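Local structure of pyruvate carboxylase n-terminal domain (Aquifex aeolicus, 1ULZ) at residues A[48-52]-A[64-68]; A[86-92]-A[106-110]; A[235-239]-A[420-425]; A[354-360]-A[408-414]. The protein is the biotin carboxylase subunit of pyruvate carboxylase, built of a Rossmann-like N-terminal region, an ATP-grasp region and a biotin carboxylase C-terminal region. The protein carries 1 engineered substitution. One frame throughout, in Å; residues are numbered along the deposited sequence.

How the contacts relate
The four contacts form two groups. Contacts 1 and 2 lie in the Rossmann-like N-terminal region, their centres about 20 Å apart, and they touch: CG1 of I66 packs 3.7 Å from CE1 of F90, joining helix 62-71 to helix 88-96. Contacts 3 and 4 belong to the other group, with centres about 18 Å apart and nearest atoms about 6 Å apart. They do not touch, but strand 410-411 of contact 4 is followed in the chain by helix 418-426 of contact 3. Contact 3 joins the ATP-grasp region to the C-terminal region. Contacts 2 and 3 lie on opposite sides of the chain's centre, about 33 Å apart between centres. Only contact 4 reaches the second subunit.

Contact 1 of 4, residues A[48-52]-A[64-68]; sequences AYMIG and RIINL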
loop_
_atom_site.group_PDB
_atom_site.type_symbol
_atom_site.label_atom_id
_atom_site.label_comp_id
_atom_site.label_asym_id
_atom_site.label_seq_id
_atom_site.Cartn_x
_atom_site.Cartn_y
_atom_site.Cartn_z
ATOM N N ALA A 48 17.211 -6.398 21.480
ATOM C CA ALA A 48 16.865 -5.042 21.893
ATOM C C ALA A 48 17.496 -4.727 23.247
ATOM O O ALA A 48 17.374 -5.502 24.197
ATOM C CB ALA A 48 15.342 -4.883 21.954
ATOM N N TYR A 49 18.171 -3.587 23.336
ATOM C CA TYR A 49 18.827 -3.209 24.577
ATOM C C TYR A 49 18.473 -1.819 25.077
ATOM O O TYR A 49 18.497 -0.844 24.327
ATOM C CB TYR A 49 20.348 -3.315 24.430
ATOM C CG TYR A 49 20.826 -4.689 24.025
ATOM C CD1 TYR A 49 20.892 -5.056 22.688
ATOM C CD2 TYR A 49 21.178 -5.634 24.985
ATOM C CE1 TYR A 49 21.293 -6.328 22.314
ATOM C CE2 TYR A 49 21.579 -6.908 24.623
ATOM C CZ TYR A 49 21.634 -7.251 23.287
ATOM O OH TYR A 49 22.029 -8.515 22.923
ATOM N N MET A 50 18.136 -1.751 26.360
ATOM C CA MET A 50 17.796 -0.502 27.018
ATOM C C MET A 50 19.119 0.130 27.435
ATOM O O MET A 50 19.867 -0.455 28.217
ATOM C CB MET A 50 16.940 -0.792 28.254
ATOM C CG MET A 50 16.581 0.425 29.087
ATOM S SD MET A 50 15.792 -0.103 30.632
ATOM C CE MET A 50 17.226 -0.363 31.634
ATOM N N ILE A 51 19.411 1.314 26.905
ATOM C CA ILE A 51 20.655 2.005 27.224
ATOM C C ILE A 51 20.416 3.499 27.380
ATOM O O ILE A 51 19.386 4.022 26.941
ATOM C CB ILE A 51 21.704 1.810 26.120
ATOM C CG1 ILE A 51 21.209 2.459 24.825
ATOM C CG2 ILE A 51 21.973 0.335 25.912
ATOM C CD1 ILE A 51 22.196 2.401 23.688
ATOM N N GLY A 52 21.377 4.179 28.006
ATOM C CA GLY A 52 21.266 5.609 28.223
ATOM C C GLY A 52 20.901 5.966 29.654
ATOM O O GLY A 52 20.345 5.142 30.391
ATOM N N ARG A 64 28.985 4.630 23.486
ATOM C CA ARG A 64 28.202 3.528 24.042
ATOM C C ARG A 64 27.555 2.707 22.929
ATOM O O ARG A 64 27.530 1.473 22.979
ATOM C CB ARG A 64 27.109 4.053 24.976
ATOM C CG ARG A 64 26.350 2.937 25.668
ATOM C CD ARG A 64 25.237 3.456 26.563
ATOM N NE ARG A 64 25.748 4.172 27.725
ATOM C CZ ARG A 64 25.456 5.439 28.000
ATOM N NH1 ARG A 64 25.961 6.021 29.082
ATOM N NH2 ARG A 64 24.660 6.123 27.188
ATOM N N ILE A 65 27.038 3.403 21.922
ATOM C CA ILE A 65 26.381 2.746 20.800
ATOM C C ILE A 65 27.375 1.933 19.977
ATOM O O ILE A 65 27.085 0.802 19.579
ATOM C CB ILE A 65 25.648 3.786 19.923
ATOM C CG1 ILE A 65 24.421 4.303 20.684
ATOM C CG2 ILE A 65 25.239 3.168 18.589
ATOM C CD1 ILE A 65 23.764 5.513 20.064
ATOM N N ILE A 66 28.551 2.500 19.725
ATOM C CA ILE A 66 29.583 1.787 18.979
ATOM C C ILE A 66 29.996 0.550 19.776
ATOM O O ILE A 66 30.098 -0.550 19.232
ATOM C CB ILE A 66 30.816 2.696 18.720
ATOM C CG1 ILE A 66 30.509 3.648 17.560
ATOM C CG2 ILE A 66 32.045 1.853 18.421
ATOM C CD1 ILE A 66 31.622 4.619 17.235
ATOM N N ASN A 67 30.206 0.723 21.079
ATOM C CA ASN A 67 30.594 -0.402 21.921
ATOM C C ASN A 67 29.569 -1.527 21.919
ATOM O O ASN A 67 29.935 -2.700 21.845
ATOM C CB ASN A 67 30.842 0.060 23.358
ATOM C CG ASN A 67 32.120 0.861 23.492
ATOM O OD1 ASN A 67 32.922 0.928 22.559
ATOM N ND2 ASN A 67 32.319 1.468 24.654
ATOM N N LEU A 68 28.288 -1.178 22.007
ATOM C CA LEU A 68 27.242 -2.195 22.004
ATOM C C LEU A 68 27.282 -2.971 20.688
ATOM O O LEU A 68 27.257 -4.197 20.682
ATOM C CB LEU A 68 25.859 -1.550 22.197
ATOM C CG LEU A 68 24.640 -2.481 22.089
ATOM C CD1 LEU A 68 24.701 -3.558 23.152
ATOM C CD2 LEU A 68 23.364 -1.668 22.230
#
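Y49 and L68 carry one end of this strand-to-helix contact. Methyl CD1 of L68 stands 4.3 Å from the centroid of the Y49 ring and 17° off its normal, which makes a CH-pi contact over the face, with the methyl displaced toward the rim near CG and CD1. The other methyl, CD2 of L68, rests 4.1 Å from CB of Y49, so one methyl lies over the ring and the other beside the CB that carries it. L68 reaches it with CG opposite the backbone N (chi1 175°), throwing the fork off the helix toward the strand. The phenol oxygen of Y49 is engaged separately, in a hydrogen bond with E47.

I51 fills the middle. Its CG1 branch crosses I65 at about a right angle, with CD1 of I51 4.2 Å from CG1 of I65, while CG2 of I51 lies 4.4 Å from CD2 of L68. At the other end, CD of R64 comes within 3.9 Å of CB of I51. R64 runs straight to CD and then bends at chi3 (-68°), which turns the guanidinium over G52: NH2 of R64 is 3.6 Å from CA of G52, and the amide N of G52 sits over one face of the group. A salt bridge from NH2 to D57 holds that end, and no hydrogen bond links the two segments.

Strand 47-50 is the outermost strand of the parallel sheet on this side, and helix 62-71 lies in the beta-alpha-beta crossover from it to strand 76-78. I31 of the adjacent strand 28-32 touches both I51 and L68, while I65 and I66 back onto helix 88-96.

Contact 2 of 4, residues A[86-92]-A[106-110]; sequences ENAEFAK and WKVIE
W106 and K92 meet through contrasting torsions: chi1 of 70° sets CG of W106 between its own backbone N and carbonyl carbon, whereas K92 starts with CG opposite the backbone N (chi1 -177°) and stays extended as far as CE. The two side chains therefore run side by side in the same direction. They belong to an antiparallel helix pair of the Rossmann-like N-terminal region, the short axes of 88-92 and 106-110 lying 174° apart and 8.4 Å at closest approach.

CD of K92 stands 3.7 Å from the centroid of the six-membered ring of W106, a CH-pi contact over the face. CG of K107 lies against the opposite face, toward its rim. NZ of K92 is too far off for more than a weak cation-pi attraction, and its salt bridge goes to E96.

The alanines at 88 and 91 are consistent with the close approach of the helices, CA of A88 and CA of W106 being 4.8 Å apart. CB of A91 lies 3.6 Å from CB of W106, and CB of A88 lies 3.9 Å from CG2 of I109. I109 also sends CD1 to within 4.0 Å of CB of A91. N87 caps the first helix, its OD1 accepting from F90 N at 2.8 Å, with the donor above the carbonyl plane.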
loop_
_atom_site.group_PDB
_atom_site.type_symbol
_atom_site.label_atom_id
_atom_site.label_comp_id
_atom_site.label_asym_id
_atom_site.label_seq_id
_atom_site.Cartn_x
_atom_site.Cartn_y
_atom_site.Cartn_z
ATOM N N GLU A 86 23.433 12.790 10.887
ATOM C CA GLU A 86 24.342 13.672 10.178
ATOM C C GLU A 86 25.495 14.131 11.055
ATOM O O GLU A 86 25.978 15.247 10.925
ATOM C CB GLU A 86 23.571 14.872 9.623
ATOM C CG GLU A 86 22.403 14.463 8.725
ATOM C CD GLU A 86 21.623 15.647 8.197
ATOM O OE1 GLU A 86 22.076 16.267 7.214
ATOM O OE2 GLU A 86 20.559 15.965 8.769
ATOM N N ASN A 87 25.929 13.248 11.946
ATOM C CA ASN A 87 27.040 13.522 12.849
ATOM C C ASN A 87 28.295 12.942 12.194
ATOM O O ASN A 87 28.555 11.740 12.292
ATOM C CB ASN A 87 26.787 12.839 14.195
ATOM C CG ASN A 87 27.805 13.219 15.246
ATOM O OD1 ASN A 87 29.010 13.040 15.060
ATOM N ND2 ASN A 87 27.325 13.740 16.368
ATOM N N ALA A 88 29.067 13.793 11.521
ATOM C CA ALA A 88 30.277 13.341 10.833
ATOM C C ALA A 88 31.232 12.616 11.770
ATOM O O ALA A 88 31.891 11.660 11.373
ATOM C CB ALA A 88 30.984 14.523 10.167
ATOM N N GLU A 89 31.292 13.057 13.021
ATOM C CA GLU A 89 32.173 12.438 14.008
ATOM C C GLU A 89 31.787 10.983 14.277
ATOM O O GLU A 89 32.639 10.094 14.288
ATOM C CB GLU A 89 32.133 13.237 15.317
ATOM C CG GLU A 89 33.180 12.828 16.331
ATOM C CD GLU A 89 33.102 13.640 17.625
ATOM O OE1 GLU A 89 33.924 13.380 18.530
ATOM O OE2 GLU A 89 32.225 14.532 17.739
ATOM N N PHE A 90 30.498 10.746 14.504
ATOM C CA PHE A 90 30.010 9.398 14.767
ATOM C C PHE A 90 30.320 8.495 13.580
ATOM O O PHE A 90 30.792 7.372 13.745
ATOM C CB PHE A 90 28.497 9.423 15.027
ATOM C CG PHE A 90 27.904 8.068 15.299
ATOM C CD1 PHE A 90 28.396 7.273 16.326
ATOM C CD2 PHE A 90 26.854 7.588 14.526
ATOM C CE1 PHE A 90 27.851 6.023 16.575
ATOM C CE2 PHE A 90 26.303 6.341 14.768
ATOM C CZ PHE A 90 26.798 5.555 15.789
ATOM N N ALA A 91 30.054 8.998 12.377
ATOM C CA ALA A 91 30.315 8.238 11.161
ATOM C C ALA A 91 31.797 7.862 11.092
ATOM O O ALA A 91 32.145 6.742 10.718
ATOM C CB ALA A 91 29.917 9.057 9.937
ATOM N N LYS A 92 32.662 8.802 11.464
ATOM C CA LYS A 92 34.106 8.564 11.451
ATOM C C LYS A 92 34.453 7.475 12.471
ATOM O O LYS A 92 35.171 6.519 12.166
ATOM C CB LYS A 92 34.844 9.865 11.781
ATOM C CG LYS A 92 36.366 9.796 11.742
ATOM C CD LYS A 92 36.958 11.188 11.985
ATOM C CE LYS A 92 38.492 11.180 12.033
ATOM N NZ LYS A 92 39.013 10.396 13.195
ATOM N N TRP A 106 31.957 10.027 5.934
ATOM C CA TRP A 106 31.973 11.026 6.996
ATOM C C TRP A 106 32.533 12.374 6.547
ATOM O O TRP A 106 32.135 13.419 7.071
ATOM C CB TRP A 106 32.735 10.522 8.229
ATOM C CG TRP A 106 34.226 10.400 8.072
ATOM C CD1 TRP A 106 34.925 9.288 7.708
ATOM C CD2 TRP A 106 35.199 11.428 8.306
ATOM N NE1 TRP A 106 36.270 9.556 7.702
ATOM C CE2 TRP A 106 36.466 10.863 8.066
ATOM C CE3 TRP A 106 35.119 12.768 8.694
ATOM C CZ2 TRP A 106 37.649 11.592 8.202
ATOM C CZ3 TRP A 106 36.295 13.494 8.829
ATOM C CH2 TRP A 106 37.544 12.904 8.583
ATOM N N LYS A 107 33.441 12.363 5.576
ATOM C CA LYS A 107 34.002 13.616 5.083
ATOM C C LYS A 107 32.925 14.395 4.346
ATOM O O LYS A 107 32.866 15.622 4.433
ATOM C CB LYS A 107 35.192 13.357 4.154
ATOM C CG LYS A 107 36.468 12.991 4.892
ATOM C CD LYS A 107 37.584 12.593 3.934
ATOM C CE LYS A 107 38.909 12.416 4.675
ATOM N NZ LYS A 107 39.979 11.896 3.762
ATOM N N VAL A 108 32.071 13.672 3.628
ATOM C CA VAL A 108 30.982 14.285 2.875
ATOM C C VAL A 108 29.950 14.855 3.832
ATOM O O VAL A 108 29.389 15.924 3.588
ATOM C CB VAL A 108 30.295 13.259 1.939
ATOM C CG1 VAL A 108 29.074 13.885 1.269
ATOM C CG2 VAL A 108 31.288 12.784 0.887
ATOM N N ILE A 109 29.702 14.141 4.924
ATOM C CA ILE A 109 28.749 14.594 5.929
ATOM C C ILE A 109 29.299 15.859 6.575
ATOM O O ILE A 109 28.553 16.789 6.899
ATOM C CB ILE A 109 28.535 13.536 7.024
ATOM C CG1 ILE A 109 27.850 12.302 6.433
ATOM C CG2 ILE A 109 27.696 14.121 8.146
ATOM C CD1 ILE A 109 27.647 11.170 7.441
ATOM N N GLU A 110 30.614 15.887 6.761
ATOM C CA GLU A 110 31.269 17.044 7.358
ATOM C C GLU A 110 31.120 18.242 6.429
ATOM O O GLU A 110 30.652 19.295 6.835
ATOM C CB GLU A 110 32.758 16.764 7.571
ATOM C CG GLU A 110 33.312 17.394 8.826
ATOM C CD GLU A 110 34.758 17.807 8.684
ATOM O OE1 GLU A 110 35.531 17.057 8.053
ATOM O OE2 GLU A 110 35.126 18.880 9.217
#

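Contact 3 of 4, residues A[235-239]-A[420-425]; sequences QKLVE and LLINIM
L237 and V238 face the helix 420-425 together, in a buried helix-on-sheet packing that joins the ATP-grasp region to the biotin carboxylase C-terminal region. The short axes of strand and helix are 10.2 Å apart at closest approach and cross at -49°. Neighbouring strand residues would normally point to opposite faces; here a psi of -42° at L237 interrupts the extended backbone, and both side chains point toward the helix.

The interactions across the contact are entirely apolar. L421 is the wedge: chi1 of -66° sets its CG opposite the carbonyl carbon, and methyl CD2 of L421 enters between the two strand residues, 3.8 Å from CG of L237 and 3.6 Å from CG2 of V238. L421 and V238 run antiparallel to one another, while L237 lies at a slant to L421. One helix position back, methyl meets methyl, CD2 of L420 lying 3.5 Å from CD2 of L237. I424 adds a looser touch on the same leucine.

Polar groups of the strand are engaged with other parts of the fold: K236 forms a salt bridge with E295, and E239 with R337 of the adjoining strand 332-339. That strand also supplies C336 and I338 against L421, while L406 of helix 395-407 packs on it too. The contact fades out at the C-terminal end of the helical segment, where CE of M425 stops 4.4 Å from CG2 of V238.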
loop_
_atom_site.group_PDB
_atom_site.type_symbol
_atom_site.label_atom_id
_atom_site.label_comp_id
_atom_site.label_asym_id
_atom_site.label_seq_id
_atom_site.Cartn_x
_atom_site.Cartn_y
_atom_site.Cartn_z
ATOM N N GLN A 235 7.915 23.422 9.959
ATOM C CA GLN A 235 7.704 22.003 10.237
ATOM C C GLN A 235 6.805 21.446 9.136
ATOM O O GLN A 235 5.694 21.941 8.915
ATOM C CB GLN A 235 7.032 21.830 11.596
ATOM C CG GLN A 235 7.913 22.218 12.775
ATOM C CD GLN A 235 8.955 21.156 13.096
ATOM O OE1 GLN A 235 9.787 21.340 13.988
ATOM N NE2 GLN A 235 8.912 20.032 12.372
ATOM N N LYS A 236 7.293 20.425 8.438
ATOM C CA LYS A 236 6.543 19.817 7.345
ATOM C C LYS A 236 5.252 19.159 7.834
ATOM O O LYS A 236 5.209 18.584 8.925
ATOM C CB LYS A 236 7.441 18.813 6.610
ATOM C CG LYS A 236 8.550 19.489 5.803
ATOM C CD LYS A 236 9.727 18.561 5.541
ATOM C CE LYS A 236 10.763 19.232 4.651
ATOM N NZ LYS A 236 11.989 18.393 4.466
ATOM N N LEU A 237 4.201 19.266 7.025
ATOM C CA LEU A 237 2.896 18.700 7.366
ATOM C C LEU A 237 2.376 17.852 6.212
ATOM O O LEU A 237 1.823 16.773 6.419
ATOM C CB LEU A 237 1.909 19.829 7.670
ATOM C CG LEU A 237 0.523 19.490 8.226
ATOM C CD1 LEU A 237 0.641 18.756 9.562
ATOM C CD2 LEU A 237 -0.257 20.795 8.413
ATOM N N VAL A 238 2.553 18.349 4.994
ATOM C CA VAL A 238 2.115 17.629 3.808
ATOM C C VAL A 238 3.197 17.702 2.739
ATOM O O VAL A 238 3.752 18.772 2.484
ATOM C CB VAL A 238 0.809 18.222 3.232
ATOM C CG1 VAL A 238 0.428 17.493 1.957
ATOM C CG2 VAL A 238 -0.313 18.111 4.256
ATOM N N GLU A 239 3.501 16.560 2.127
ATOM C CA GLU A 239 4.510 16.485 1.074
ATOM C C GLU A 239 3.969 15.707 -0.126
ATOM O O GLU A 239 3.192 14.769 0.039
ATOM C CB GLU A 239 5.772 15.788 1.590
ATOM C CG GLU A 239 6.358 16.378 2.862
ATOM C CD GLU A 239 6.074 15.534 4.092
ATOM O OE1 GLU A 239 6.576 15.887 5.176
ATOM O OE2 GLU A 239 5.357 14.516 3.984
ATOM N N LEU A 420 -7.272 19.225 10.662
ATOM C CA LEU A 420 -6.583 20.247 9.884
ATOM C C LEU A 420 -6.311 19.726 8.478
ATOM O O LEU A 420 -6.647 20.375 7.487
ATOM C CB LEU A 420 -5.260 20.607 10.568
ATOM C CG LEU A 420 -4.264 21.421 9.741
ATOM C CD1 LEU A 420 -4.885 22.746 9.368
ATOM C CD2 LEU A 420 -2.976 21.626 10.530
ATOM N N LEU A 421 -5.701 18.544 8.410
ATOM C CA LEU A 421 -5.369 17.896 7.142
ATOM C C LEU A 421 -6.605 17.730 6.256
ATOM O O LEU A 421 -6.563 18.029 5.061
ATOM C CB LEU A 421 -4.716 16.532 7.407
ATOM C CG LEU A 421 -3.344 16.627 8.092
ATOM C CD1 LEU A 421 -2.859 15.259 8.546
ATOM C CD2 LEU A 421 -2.363 17.254 7.127
ATOM N N ILE A 422 -7.703 17.262 6.845
ATOM C CA ILE A 422 -8.943 17.074 6.096
ATOM C C ILE A 422 -9.381 18.394 5.454
ATOM O O ILE A 422 -9.745 18.424 4.281
ATOM C CB ILE A 422 -10.081 16.521 7.010
ATOM C CG1 ILE A 422 -9.703 15.126 7.520
ATOM C CG2 ILE A 422 -11.394 16.461 6.246
ATOM C CD1 ILE A 422 -10.747 14.473 8.415
ATOM N N ASN A 423 -9.333 19.487 6.208
ATOM C CA ASN A 423 -9.728 20.779 5.656
ATOM C C ASN A 423 -8.824 21.199 4.488
ATOM O O ASN A 423 -9.297 21.748 3.489
ATOM C CB ASN A 423 -9.714 21.872 6.732
ATOM C CG ASN A 423 -10.900 21.785 7.678
ATOM O OD1 ASN A 423 -11.993 21.380 7.285
ATOM N ND2 ASN A 423 -10.693 22.190 8.928
ATOM N N ILE A 424 -7.524 20.942 4.610
ATOM C CA ILE A 424 -6.598 21.295 3.541
ATOM C C ILE A 424 -6.975 20.549 2.269
ATOM O O ILE A 424 -6.989 21.127 1.185
ATOM C CB ILE A 424 -5.129 20.954 3.917
ATOM C CG1 ILE A 424 -4.681 21.814 5.102
ATOM C CG2 ILE A 424 -4.211 21.196 2.729
ATOM C CD1 ILE A 424 -3.258 21.556 5.554
ATOM N N MET A 425 -7.292 19.263 2.403
ATOM C CA MET A 425 -7.667 18.452 1.247
ATOM C C MET A 425 -8.942 18.979 0.594
ATOM O O MET A 425 -9.160 18.767 -0.597
ATOM C CB MET A 425 -7.885 16.985 1.656
ATOM C CG MET A 425 -6.672 16.282 2.252
ATOM S SD MET A 425 -5.287 16.206 1.109
ATOM C CE MET A 425 -3.988 16.988 2.081
#

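Contact 4 of 4, residues A[354-360]-A[408-414]; sequences IERYYVP and TYEITGV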
loop_
_atom_site.group_PDB
_atom_site.type_symbol
_atom_site.label_atom_id
_atom_site.label_comp_id
_atom_site.label_asym_id
_atom_site.label_seq_id
_atom_site.Cartn_x
_atom_site.Cartn_y
_atom_site.Cartn_z
ATOM N N ILE A 354 -2.832 7.210 23.387
ATOM C CA ILE A 354 -3.864 6.904 22.403
ATOM C C ILE A 354 -4.808 5.820 22.917
ATOM O O ILE A 354 -4.367 4.786 23.417
ATOM C CB ILE A 354 -3.231 6.446 21.060
ATOM C CG1 ILE A 354 -2.564 7.641 20.377
ATOM C CG2 ILE A 354 -4.285 5.831 20.148
ATOM C CD1 ILE A 354 -1.997 7.320 19.016
ATOM N N GLU A 355 -6.109 6.076 22.807
ATOM C CA GLU A 355 -7.124 5.124 23.242
ATOM C C GLU A 355 -7.654 4.385 22.011
ATOM O O GLU A 355 -7.185 3.291 21.701
ATOM C CB GLU A 355 -8.248 5.860 23.977
ATOM C CG GLU A 355 -7.708 6.768 25.074
ATOM C CD GLU A 355 -8.791 7.470 25.869
ATOM O OE1 GLU A 355 -9.946 7.549 25.385
ATOM O OE2 GLU A 355 -8.477 7.964 26.980
ATOM N N ARG A 356 -8.612 4.960 21.293
ATOM C CA ARG A 356 -9.105 4.275 20.101
ATOM C C ARG A 356 -8.109 4.540 18.976
ATOM O O ARG A 356 -7.517 5.616 18.895
ATOM C CB ARG A 356 -10.517 4.751 19.741
ATOM C CG ARG A 356 -11.477 4.606 20.922
ATOM C CD ARG A 356 -12.938 4.403 20.533
ATOM N NE ARG A 356 -13.542 5.577 19.916
ATOM C CZ ARG A 356 -14.849 5.841 19.930
ATOM N NH1 ARG A 356 -15.697 5.016 20.539
ATOM N NH2 ARG A 356 -15.317 6.933 19.329
ATOM N N TYR A 357 -7.892 3.541 18.131
ATOM C CA TYR A 357 -6.934 3.676 17.043
ATOM C C TYR A 357 -7.263 2.719 15.907
ATOM O O TYR A 357 -7.132 1.504 16.054
ATOM C CB TYR A 357 -5.513 3.399 17.573
ATOM C CG TYR A 357 -4.393 3.708 16.590
ATOM C CD1 TYR A 357 -3.636 2.688 16.022
ATOM C CD2 TYR A 357 -4.110 5.015 16.220
ATOM C CE1 TYR A 357 -2.637 2.964 15.116
ATOM C CE2 TYR A 357 -3.110 5.303 15.309
ATOM C CZ TYR A 357 -2.379 4.276 14.759
ATOM O OH TYR A 357 -1.403 4.560 13.826
ATOM N N TYR A 358 -7.720 3.272 14.783
ATOM C CA TYR A 358 -8.037 2.464 13.612
ATOM C C TYR A 358 -7.265 2.998 12.413
ATOM O O TYR A 358 -7.374 4.171 12.052
ATOM C CB TYR A 358 -9.543 2.462 13.315
ATOM C CG TYR A 358 -9.878 1.775 12.009
ATOM C CD1 TYR A 358 -10.089 2.513 10.847
ATOM C CD2 TYR A 358 -9.918 0.386 11.921
ATOM C CE1 TYR A 358 -10.329 1.892 9.634
ATOM C CE2 TYR A 358 -10.154 -0.248 10.712
ATOM C CZ TYR A 358 -10.356 0.511 9.569
ATOM O OH TYR A 358 -10.553 -0.109 8.357
ATOM N N VAL A 359 -6.484 2.118 11.802
ATOM C CA VAL A 359 -5.652 2.468 10.661
ATOM C C VAL A 359 -6.351 2.170 9.342
ATOM O O VAL A 359 -6.791 1.050 9.100
ATOM C CB VAL A 359 -4.322 1.674 10.698
ATOM C CG1 VAL A 359 -3.412 2.124 9.569
ATOM C CG2 VAL A 359 -3.640 1.864 12.042
ATOM N N PRO A 360 -6.473 3.185 8.474
ATOM C CA PRO A 360 -7.125 2.991 7.177
ATOM C C PRO A 360 -6.243 2.181 6.243
ATOM O O PRO A 360 -5.013 2.206 6.359
ATOM C CB PRO A 360 -7.343 4.417 6.679
ATOM C CG PRO A 360 -6.190 5.165 7.281
ATOM C CD PRO A 360 -6.141 4.602 8.696
ATOM N N THR A 408 -11.347 8.359 7.651
ATOM C CA THR A 408 -11.591 7.054 8.261
ATOM C C THR A 408 -10.548 6.688 9.313
ATOM O O THR A 408 -10.593 5.598 9.877
ATOM C CB THR A 408 -11.599 5.930 7.205
ATOM O OG1 THR A 408 -10.300 5.825 6.605
ATOM C CG2 THR A 408 -12.629 6.216 6.126
ATOM N N TYR A 409 -9.617 7.600 9.578
ATOM C CA TYR A 409 -8.549 7.355 10.548
ATOM C C TYR A 409 -8.999 7.743 11.951
ATOM O O TYR A 409 -8.989 8.923 12.303
ATOM C CB TYR A 409 -7.312 8.169 10.156
ATOM C CG TYR A 409 -5.969 7.570 10.537
ATOM C CD1 TYR A 409 -4.850 7.790 9.738
ATOM C CD2 TYR A 409 -5.812 6.801 11.680
ATOM C CE1 TYR A 409 -3.616 7.261 10.061
ATOM C CE2 TYR A 409 -4.568 6.266 12.019
ATOM C CZ TYR A 409 -3.478 6.500 11.198
ATOM O OH TYR A 409 -2.245 5.971 11.500
ATOM N N GLU A 410 -9.388 6.761 12.758
ATOM C CA GLU A 410 -9.829 7.070 14.114
ATOM C C GLU A 410 -8.676 7.068 15.118
ATOM O O GLU A 410 -7.884 6.133 15.169
ATOM C CB GLU A 410 -10.896 6.082 14.598
ATOM C CG GLU A 410 -11.528 6.529 15.919
ATOM C CD GLU A 410 -12.561 5.561 16.479
ATOM O OE1 GLU A 410 -13.461 6.022 17.209
ATOM O OE2 GLU A 410 -12.475 4.347 16.215
ATOM N N ILE A 411 -8.593 8.132 15.905
ATOM C CA ILE A 411 -7.573 8.270 16.937
ATOM C C ILE A 411 -8.158 9.105 18.077
ATOM O O ILE A 411 -8.568 10.246 17.858
ATOM C CB ILE A 411 -6.313 9.013 16.421
ATOM C CG1 ILE A 411 -5.665 8.244 15.271
ATOM C CG2 ILE A 411 -5.321 9.191 17.557
ATOM C CD1 ILE A 411 -4.367 8.860 14.786
ATOM N N THR A 412 -8.223 8.537 19.280
ATOM C CA THR A 412 -8.729 9.282 20.433
ATOM C C THR A 412 -7.728 9.202 21.579
ATOM O O THR A 412 -6.841 8.348 21.585
ATOM C CB THR A 412 -10.099 8.751 20.935
ATOM O OG1 THR A 412 -9.961 7.401 21.397
ATOM C CG2 THR A 412 -11.134 8.813 19.822
ATOM N N GLY A 413 -7.879 10.097 22.548
ATOM C CA GLY A 413 -6.981 10.126 23.689
ATOM C C GLY A 413 -6.026 11.296 23.566
ATOM O O GLY A 413 -5.435 11.741 24.551
ATOM N N VAL A 414 -5.889 11.802 22.345
ATOM C CA VAL A 414 -5.000 12.919 22.055
ATOM C C VAL A 414 -5.535 13.711 20.870
ATOM O O VAL A 414 -6.285 13.180 20.044
ATOM C CB VAL A 414 -3.579 12.430 21.671
ATOM C CG1 VAL A 414 -2.949 11.676 22.826
ATOM C CG2 VAL A 414 -3.656 11.526 20.440
HETATM O O HOH W 1 -14.162 8.345 17.616
#
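Y357, I411 and Y409 form the apolar centre. Y357 lies alongside I411 and points the same way, with CD2 of Y357 3.7 Å from CG1 of I411. Farther out on its ring, CE2 of Y357 comes 3.7 Å from CE2 of Y409, the two ring planes set obliquely at 54°. P360 covers a face of Y409: its CD stands 3.6 Å from the ring centroid, over the centre, in a CH-pi contact. At the far end of the core I354 meets I411 and V414 through its CD1 and CG1.

Inside this packing the two phenol oxygens, OH of Y357 and OH of Y409, share a hydrogen bond of 2.8 Å, and OH of Y357 is also hydrogen-bonded to ND1 of H369 of the same chain.

The backbones form a short, weakly bonded antiparallel beta pair, 357-358 with 410-411, in which Y357 and I411 are a non-hydrogen-bonded pair. Beyond it, toward E355 and T412, T412 N donates to R356 O at 3.0 Å and E355 N to T412 O at 2.7 Å. T412 also turns its hydroxyl back (chi1 63°), where OG1 accepts from R356 N at 2.8 Å.

On the face bearing Y358 and E410 the contact meets the second subunit: the Y358 ring stacks on H369 of that subunit, and OE2 of E410 forms a salt bridge with R40 of that subunit. A water in the guanidinium plane of R356 links its NH2 to OE1 of E410, though both legs are short. OE1 of E410 itself lies over one face of that guanidinium, 2.7 Å from NE of R356 in a salt bridge, the guanidinium and carboxylate planes 47° apart.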